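PDB 6M4K: alpha-amylase from Eisenia fetida, which probably catalyses the endohydrolysis of internal alpha-1,4-glucosidic linkages in starch-like polysaccharides, as a calcium-binding member of glycoside hydrolase family 13. Local coordinates for residues R16-W27 and L37-S48. Numbering follows the deposited sequence.
Sequences RDVIVHLFEWKW and LADHNYCGVQVS. With SO4 (sulfate ion), chain G.
V20 and Y42 meet at the apolar centre, where CG2 of V20 lies 3.4 Å from both CD1 and CE1 of Y42 and also reaches CD2 of L37. This valine branch sits anti to its carbonyl carbon (CG1 anti to N, chi1 179°), which brings it against the tyrosine ring. On the same face of the sheet, CD1 of L22 packs on CG1 of V45 at 3.7 Å, while CZ3 of W27 approaches CB of V47 at 3.6 Å.

Parallel pairing is evident from the alternating bonds of V20, whose N donates to G44 O (3.0 Å) and whose O accepts from Q46 N. On the other face, Q46 NE2 lies over the centre of the H21 ring, 3.3 Å above its plane, and F23 CB covers the opposite side; Q46 OE1 turns to Y234 and R341. At the C-terminal ends, S48 OG accepts from E24 N (2.9 Å, 157° at the hydrogen), and a water joins S48 N to L22 O and W25 O.

At the other edge, the extended R16 chain directs NE to N41 OD1 (3.1 Å, 158°), near the guanidinium plane, while NH1 bonds L94 O and a water links NH2 to A38 O. With R16 cut back to an alanine, N41 OD1 loses its NE donor, and the asparagine amide is likely to be less firmly fixed. N41, at positive phi, ends the helix in a Schellman motif.

Strand 19-22, helix 27-39 and strand 44-47 thus form the first right-handed beta-alpha-beta unit of the TIM barrel: strand 339-344 flanks 19-22, strand 97-102 flanks 44-47, and the helix covers V47 through I30 and Y42 through W36.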
loop_
_atom_site.group_PDB
_atom_site.type_symbol
_atom_site.label_atom_id
_atom_site.label_comp_id
_atom_site.label_asym_id
_atom_site.label_seq_id
_atom_site.Cartn_x
_atom_site.Cartn_y
_atom_site.Cartn_z
ATOM N N ARG A 16 4.034 -10.117 -13.604
ATOM C CA ARG A 16 3.801 -8.922 -12.804
ATOM C C ARG A 16 2.966 -9.281 -11.584
ATOM O O ARG A 16 2.094 -10.154 -11.643
ATOM C CB ARG A 16 3.071 -7.851 -13.619
ATOM C CG ARG A 16 3.779 -7.550 -14.909
ATOM C CD ARG A 16 3.116 -6.456 -15.700
ATOM N NE ARG A 16 3.809 -6.256 -16.969
ATOM C CZ ARG A 16 3.358 -5.517 -17.978
ATOM N NH1 ARG A 16 2.195 -4.880 -17.878
ATOM N NH2 ARG A 16 4.078 -5.407 -19.089
ATOM N N ASP A 17 3.216 -8.583 -10.474
ATOM C CA ASP A 17 2.551 -8.926 -9.221
ATOM C C ASP A 17 2.449 -7.750 -8.244
ATOM O O ASP A 17 1.416 -7.558 -7.601
ATOM C CB ASP A 17 3.304 -10.106 -8.582
ATOM C CG ASP A 17 2.568 -10.721 -7.418
ATOM O OD1 ASP A 17 1.357 -11.021 -7.550
ATOM O OD2 ASP A 17 3.198 -10.930 -6.360
ATOM N N VAL A 18 3.522 -6.976 -8.093
ATOM C CA VAL A 18 3.613 -5.962 -7.041
ATOM C C VAL A 18 2.831 -4.726 -7.459
ATOM O O VAL A 18 2.837 -4.340 -8.628
ATOM C CB VAL A 18 5.099 -5.642 -6.788
ATOM C CG1 VAL A 18 5.253 -4.487 -5.806
ATOM C CG2 VAL A 18 5.825 -6.868 -6.277
ATOM N N ILE A 19 2.156 -4.095 -6.509
ATOM C CA ILE A 19 1.430 -2.863 -6.804
ATOM C C ILE A 19 2.066 -1.684 -6.061
ATOM O O ILE A 19 2.867 -1.854 -5.136
ATOM C CB ILE A 19 -0.074 -2.999 -6.522
ATOM C CG1 ILE A 19 -0.311 -3.228 -5.039
ATOM C CG2 ILE A 19 -0.655 -4.167 -7.356
ATOM C CD1 ILE A 19 -1.778 -3.131 -4.644
ATOM N N VAL A 20 1.727 -0.472 -6.507
ATOM C CA VAL A 20 2.341 0.757 -6.005
ATOM C C VAL A 20 1.244 1.752 -5.655
ATOM O O VAL A 20 0.328 1.977 -6.451
ATOM C CB VAL A 20 3.297 1.384 -7.041
ATOM C CG1 VAL A 20 3.901 2.679 -6.486
ATOM C CG2 VAL A 20 4.373 0.412 -7.449
ATOM N N HIS A 21 1.358 2.391 -4.496
ATOM C CA HIS A 21 0.444 3.472 -4.140
ATOM C C HIS A 21 1.050 4.787 -4.612
ATOM O O HIS A 21 2.010 5.280 -4.011
ATOM C CB HIS A 21 0.247 3.512 -2.636
ATOM C CG HIS A 21 -0.762 4.520 -2.196
ATOM N ND1 HIS A 21 -0.878 4.918 -0.883
ATOM C CD2 HIS A 21 -1.728 5.173 -2.880
ATOM C CE1 HIS A 21 -1.865 5.790 -0.780
ATOM N NE2 HIS A 21 -2.397 5.962 -1.979
ATOM N N LEU A 22 0.519 5.339 -5.705
ATOM C CA LEU A 22 1.001 6.623 -6.221
ATOM C C LEU A 22 0.211 7.735 -5.521
ATOM O O LEU A 22 -0.712 8.346 -6.064
ATOM C CB LEU A 22 0.912 6.655 -7.742
ATOM C CG LEU A 22 1.814 5.658 -8.473
ATOM C CD1 LEU A 22 1.619 5.776 -9.984
ATOM C CD2 LEU A 22 3.278 5.873 -8.120
ATOM N N PHE A 23 0.599 7.977 -4.269
ATOM C CA PHE A 23 -0.167 8.804 -3.338
ATOM C C PHE A 23 -0.211 10.256 -3.818
ATOM O O PHE A 23 0.834 10.896 -3.998
ATOM C CB PHE A 23 0.518 8.689 -1.974
ATOM C CG PHE A 23 -0.066 9.551 -0.884
ATOM C CD1 PHE A 23 -1.409 9.490 -0.546
ATOM C CD2 PHE A 23 0.770 10.385 -0.140
ATOM C CE1 PHE A 23 -1.927 10.260 0.498
ATOM C CE2 PHE A 23 0.258 11.158 0.903
ATOM C CZ PHE A 23 -1.082 11.103 1.212
ATOM N N GLU A 24 -1.422 10.763 -4.051
ATOM C CA GLU A 24 -1.678 12.131 -4.496
ATOM C C GLU A 24 -1.141 12.438 -5.890
ATOM O O GLU A 24 -1.140 13.611 -6.301
ATOM C CB GLU A 24 -1.222 13.195 -3.485
ATOM C CG GLU A 24 -2.064 13.266 -2.220
ATOM C CD GLU A 24 -3.297 14.149 -2.350
ATOM O OE1 GLU A 24 -3.659 14.563 -3.475
ATOM O OE2 GLU A 24 -3.910 14.442 -1.309
ATOM N N TRP A 25 -0.718 11.439 -6.658
ATOM C CA TRP A 25 -0.358 11.702 -8.045
ATOM C C TRP A 25 -1.593 12.085 -8.860
ATOM O O TRP A 25 -2.687 11.513 -8.684
ATOM C CB TRP A 25 0.294 10.481 -8.689
ATOM C CG TRP A 25 1.701 10.196 -8.238
ATOM C CD1 TRP A 25 2.210 10.282 -6.960
ATOM C CD2 TRP A 25 2.784 9.756 -9.066
ATOM N NE1 TRP A 25 3.539 9.915 -6.957
ATOM C CE2 TRP A 25 3.917 9.605 -8.239
ATOM C CE3 TRP A 25 2.909 9.479 -10.433
ATOM C CZ2 TRP A 25 5.153 9.192 -8.737
ATOM C CZ3 TRP A 25 4.140 9.077 -10.920
ATOM C CH2 TRP A 25 5.237 8.930 -10.078
ATOM N N LYS A 26 -1.405 13.031 -9.780
ATOM C CA LYS A 26 -2.444 13.393 -10.737
ATOM C C LYS A 26 -2.638 12.289 -11.776
ATOM O O LYS A 26 -1.726 11.513 -12.078
ATOM C CB LYS A 26 -2.074 14.683 -11.477
ATOM C CG LYS A 26 -2.102 15.937 -10.615
ATOM C CD LYS A 26 -1.853 17.199 -11.447
ATOM C CE LYS A 26 -0.453 17.210 -12.037
ATOM N NZ LYS A 26 -0.147 18.569 -12.597
ATOM N N TRP A 27 -3.847 12.252 -12.348
ATOM C CA TRP A 27 -4.159 11.221 -13.334
ATOM C C TRP A 27 -3.239 11.298 -14.546
ATOM O O TRP A 27 -2.820 10.265 -15.084
ATOM C CB TRP A 27 -5.621 11.297 -13.763
ATOM C CG TRP A 27 -6.632 11.300 -12.656
ATOM C CD1 TRP A 27 -7.834 11.926 -12.678
ATOM C CD2 TRP A 27 -6.559 10.636 -11.374
ATOM N NE1 TRP A 27 -8.514 11.717 -11.509
ATOM C CE2 TRP A 27 -7.755 10.929 -10.687
ATOM C CE3 TRP A 27 -5.591 9.856 -10.729
ATOM C CZ2 TRP A 27 -8.018 10.459 -9.396
ATOM C CZ3 TRP A 27 -5.851 9.392 -9.451
ATOM C CH2 TRP A 27 -7.055 9.695 -8.800
ATOM N N LEU A 37 6.035 1.681 -15.281
ATOM C CA LEU A 37 5.627 0.565 -14.442
ATOM C C LEU A 37 5.549 -0.734 -15.230
ATOM O O LEU A 37 5.995 -1.778 -14.748
ATOM C CB LEU A 37 4.286 0.872 -13.790
ATOM C CG LEU A 37 4.354 1.979 -12.741
ATOM C CD1 LEU A 37 2.960 2.518 -12.451
ATOM C CD2 LEU A 37 4.995 1.469 -11.461
ATOM N N ALA A 38 4.975 -0.690 -16.436
ATOM C CA ALA A 38 4.926 -1.887 -17.273
ATOM C C ALA A 38 6.328 -2.377 -17.618
ATOM O O ALA A 38 6.612 -3.575 -17.538
ATOM C CB ALA A 38 4.116 -1.603 -18.542
ATOM N N ASP A 39 7.221 -1.455 -17.991
ATOM C CA ASP A 39 8.588 -1.832 -18.346
ATOM C C ASP A 39 9.319 -2.485 -17.183
ATOM O O ASP A 39 10.248 -3.272 -17.400
ATOM C CB ASP A 39 9.377 -0.607 -18.822
ATOM C CG ASP A 39 8.891 -0.067 -20.155
ATOM O OD1 ASP A 39 8.137 -0.768 -20.859
ATOM O OD2 ASP A 39 9.286 1.066 -20.498
ATOM N N HIS A 40 8.930 -2.160 -15.949
ATOM C CA HIS A 40 9.539 -2.721 -14.754
ATOM C C HIS A 40 8.681 -3.800 -14.120
ATOM O O HIS A 40 8.982 -4.264 -13.013
ATOM C CB HIS A 40 9.897 -1.606 -13.773
ATOM C CG HIS A 40 10.990 -0.727 -14.283
ATOM N ND1 HIS A 40 10.766 0.268 -15.209
ATOM C CD2 HIS A 40 12.326 -0.743 -14.060
ATOM C CE1 HIS A 40 11.914 0.851 -15.510
ATOM N NE2 HIS A 40 12.875 0.256 -14.827
ATOM N N ASN A 41 7.630 -4.219 -14.815
ATOM C CA ASN A 41 6.851 -5.391 -14.429
ATOM C C ASN A 41 6.216 -5.260 -13.046
ATOM O O ASN A 41 6.154 -6.216 -12.271
ATOM C CB ASN A 41 7.629 -6.684 -14.642
ATOM C CG ASN A 41 7.777 -6.986 -16.106
ATOM O OD1 ASN A 41 6.779 -7.121 -16.807
ATOM N ND2 ASN A 41 9.000 -7.008 -16.597
ATOM N N TYR A 42 5.705 -4.066 -12.764
ATOM C CA TYR A 42 4.730 -3.884 -11.703
ATOM C C TYR A 42 3.340 -4.193 -12.254
ATOM O O TYR A 42 3.071 -4.003 -13.441
ATOM C CB TYR A 42 4.753 -2.432 -11.233
ATOM C CG TYR A 42 5.942 -2.036 -10.380
ATOM C CD1 TYR A 42 5.893 -2.168 -9.001
ATOM C CD2 TYR A 42 7.093 -1.499 -10.945
ATOM C CE1 TYR A 42 6.947 -1.758 -8.190
ATOM C CE2 TYR A 42 8.166 -1.090 -10.138
ATOM C CZ TYR A 42 8.074 -1.233 -8.769
ATOM O OH TYR A 42 9.104 -0.832 -7.936
ATOM N N CYS A 43 2.449 -4.666 -11.380
ATOM C CA CYS A 43 1.122 -5.087 -11.836
ATOM C C CYS A 43 0.072 -3.986 -11.837
ATOM O O CYS A 43 -0.879 -4.063 -12.631
ATOM C CB CYS A 43 0.601 -6.216 -10.949
ATOM S SG CYS A 43 -1.155 -6.705 -11.247
ATOM N N GLY A 44 0.172 -2.997 -10.957
ATOM C CA GLY A 44 -0.931 -2.063 -10.837
ATOM C C GLY A 44 -0.632 -0.958 -9.847
ATOM O O GLY A 44 0.407 -0.947 -9.177
ATOM N N VAL A 45 -1.597 -0.048 -9.741
ATOM C CA VAL A 45 -1.451 1.220 -9.026
ATOM C C VAL A 45 -2.678 1.444 -8.166
ATOM O O VAL A 45 -3.805 1.378 -8.667
ATOM C CB VAL A 45 -1.326 2.399 -10.010
ATOM C CG1 VAL A 45 -1.341 3.735 -9.258
ATOM C CG2 VAL A 45 -0.075 2.258 -10.823
ATOM N N GLN A 46 -2.468 1.738 -6.886
ATOM C CA GLN A 46 -3.534 2.258 -6.044
ATOM C C GLN A 46 -3.560 3.775 -6.182
ATOM O O GLN A 46 -2.536 4.437 -5.976
ATOM C CB GLN A 46 -3.272 1.899 -4.588
ATOM C CG GLN A 46 -4.365 2.320 -3.641
ATOM C CD GLN A 46 -4.004 2.024 -2.219
ATOM O OE1 GLN A 46 -3.696 0.878 -1.880
ATOM N NE2 GLN A 46 -4.012 3.046 -1.366
ATOM N N VAL A 47 -4.718 4.324 -6.531
ATOM C CA VAL A 47 -4.874 5.757 -6.768
ATOM C C VAL A 47 -5.633 6.387 -5.607
ATOM O O VAL A 47 -6.500 5.763 -4.985
ATOM C CB VAL A 47 -5.574 6.036 -8.116
ATOM C CG1 VAL A 47 -4.801 5.413 -9.259
ATOM C CG2 VAL A 47 -7.039 5.570 -8.103
ATOM N N SER A 48 -5.317 7.660 -5.332
ATOM C CA SER A 48 -5.971 8.401 -4.262
ATOM C C SER A 48 -7.467 8.549 -4.555
ATOM O O SER A 48 -7.892 8.443 -5.711
ATOM C CB SER A 48 -5.322 9.785 -4.134
ATOM O OG SER A 48 -4.052 9.699 -3.501
HETATM S S SO4 G . -2.918 18.305 -15.190
HETATM O O1 SO4 G . -4.145 18.031 -14.460
HETATM O O2 SO4 G . -2.141 17.078 -15.222
HETATM O O3 SO4 G . -2.139 19.311 -14.473
HETATM O O4 SO4 G . -3.238 18.751 -16.545
HETATM O O HOH W 1 7.215 -5.271 -19.615
HETATM O O HOH W 2 5.717 -7.408 -9.847
HETATM O O HOH W 3 -3.330 9.171 -6.894
#